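GTP-sensing transcriptional pleiotropic repressor CodY (Clostridioides difficile, PDB 5N0L) probably represses transcription of many genes in response to nutrients, sensing GTP and binding isoleucine through its GAF domain. Local coordinates at residues 119-123 against 124-128. Sequence-based numbering, arbitrary orientation.
Sequences PILGS and GQRLG
I120 and R126 meet where strand 114-122 turns through S123 and G124 into strand 125-134 of the antiparallel sheet of the GAF domain. The turn is a two-residue one, both residues with positive phi, closed by G122 and Q125 bonded to each other in both directions: G122 N to Q125 O at 3.1 Å and Q125 N to G122 O at 3.0 Å. Q125 CG lies 3.4 Å from S123 O, although the turn itself is poorly ordered. L121 and R126 form the next, non-hydrogen-bonded pair; beyond them the register slips by one residue. L127 and G128 both face I120, a classic beta bulge: I120 O takes L127 N at 2.9 Å and, weakly, G128 N at 3.3 Å, while I120 N gives its hydrogen to G128 O at 2.8 Å. The side chain of I120 lies over the G128 backbone and continues onto A151 and V154 of helix 141-158.

R126 leaves on the other face of the sheet, beside L121, whose CD2 meets R126 CD at 3.7 Å. With CG anti to the backbone N (chi1 174°) and a bend at chi2 (63°), the chain runs forward along its own strand until NE reaches G128 O at 2.8 Å. G128 O is gripped from opposite faces of its plane, by I120 N and R126 NE. P119 CB sits over the centre of one guanidinium face, while NH1 bonds I88 O and NH2 bonds V85 O and T129 OG1. The arginine ties the bulge to the end of helix 79-85 and the loop after it, its guanidinium rotation fixed by bonds from all three nitrogens, and its charge probably polarises the G128 carbonyl.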
loop_
_atom_site.group_PDB
_atom_site.type_symbol
_atom_site.label_atom_id
_atom_site.label_comp_id
_atom_site.label_asym_id
_atom_site.label_seq_id
_atom_site.Cartn_x
_atom_site.Cartn_y
_atom_site.Cartn_z
ATOM N N PRO A 119 -25.450 8.438 -2.674
ATOM C CA PRO A 119 -24.491 8.036 -1.607
ATOM C C PRO A 119 -23.280 7.320 -2.171
ATOM O O PRO A 119 -23.358 6.484 -3.086
ATOM C CB PRO A 119 -25.306 7.121 -0.709
ATOM C CG PRO A 119 -26.735 7.619 -0.859
ATOM C CD PRO A 119 -26.832 8.018 -2.315
ATOM N N ILE A 120 -22.096 7.589 -1.593
ATOM C CA ILE A 120 -20.888 6.893 -1.961
ATOM C C ILE A 120 -20.584 5.951 -0.808
ATOM O O ILE A 120 -20.363 6.393 0.348
ATOM C CB ILE A 120 -19.699 7.849 -2.188
ATOM C CG1 ILE A 120 -19.939 8.780 -3.368
ATOM C CG2 ILE A 120 -18.416 7.079 -2.325
ATOM C CD1 ILE A 120 -18.969 9.935 -3.677
ATOM N N LEU A 121 -20.567 4.672 -1.107
ATOM C CA LEU A 121 -20.448 3.610 -0.154
ATOM C C LEU A 121 -19.247 2.761 -0.571
ATOM O O LEU A 121 -18.893 2.632 -1.748
ATOM C CB LEU A 121 -21.685 2.731 -0.162
ATOM C CG LEU A 121 -23.050 3.448 -0.008
ATOM C CD1 LEU A 121 -24.237 2.475 -0.113
ATOM C CD2 LEU A 121 -23.129 4.246 1.282
ATOM N N GLY A 122 -18.552 2.253 0.439
ATOM C CA GLY A 122 -17.377 1.480 0.217
ATOM C C GLY A 122 -17.226 0.676 1.449
ATOM O O GLY A 122 -17.355 1.220 2.502
ATOM N N SER A 123 -17.038 -0.640 1.286
ATOM C CA SER A 123 -16.967 -1.607 2.375
ATOM C C SER A 123 -17.987 -1.332 3.475
ATOM O O SER A 123 -17.634 -1.055 4.649
ATOM C CB SER A 123 -15.541 -1.674 2.892
ATOM O OG SER A 123 -14.700 -2.268 1.903
ATOM N N GLY A 124 -19.253 -1.402 3.043
ATOM C CA GLY A 124 -20.441 -1.097 3.883
ATOM C C GLY A 124 -20.541 0.201 4.681
ATOM O O GLY A 124 -21.406 0.309 5.558
ATOM N N GLN A 125 -19.707 1.196 4.368
ATOM C CA GLN A 125 -19.657 2.465 5.113
ATOM C C GLN A 125 -20.059 3.596 4.174
ATOM O O GLN A 125 -19.731 3.576 2.984
ATOM C CB GLN A 125 -18.261 2.807 5.591
ATOM C CG GLN A 125 -17.603 1.790 6.450
ATOM C CD GLN A 125 -16.159 2.184 6.700
ATOM O OE1 GLN A 125 -15.235 1.483 6.283
ATOM N NE2 GLN A 125 -15.963 3.355 7.286
ATOM N N ARG A 126 -20.713 4.613 4.711
ATOM C CA ARG A 126 -21.024 5.821 3.953
ATOM C C ARG A 126 -19.731 6.744 4.017
ATOM O O ARG A 126 -19.423 7.305 5.058
ATOM C CB ARG A 126 -22.181 6.518 4.574
ATOM C CG ARG A 126 -22.584 7.888 4.013
ATOM C CD ARG A 126 -23.037 7.779 2.527
ATOM N NE ARG A 126 -23.522 8.978 1.942
ATOM C CZ ARG A 126 -24.757 9.479 2.122
ATOM N NH1 ARG A 126 -25.659 8.868 2.844
ATOM N NH2 ARG A 126 -25.117 10.593 1.520
ATOM N N LEU A 127 -19.049 6.803 2.885
ATOM C CA LEU A 127 -17.796 7.523 2.704
ATOM C C LEU A 127 -17.914 8.903 2.168
ATOM O O LEU A 127 -16.987 9.699 2.265
ATOM C CB LEU A 127 -16.844 6.700 1.864
ATOM C CG LEU A 127 -16.445 5.343 2.413
ATOM C CD1 LEU A 127 -15.560 4.572 1.430
ATOM C CD2 LEU A 127 -15.795 5.457 3.759
ATOM N N GLY A 128 -19.041 9.207 1.516
ATOM C CA GLY A 128 -19.213 10.489 0.925
ATOM C C GLY A 128 -20.512 10.516 0.055
ATOM O O GLY A 128 -21.384 9.621 0.250
#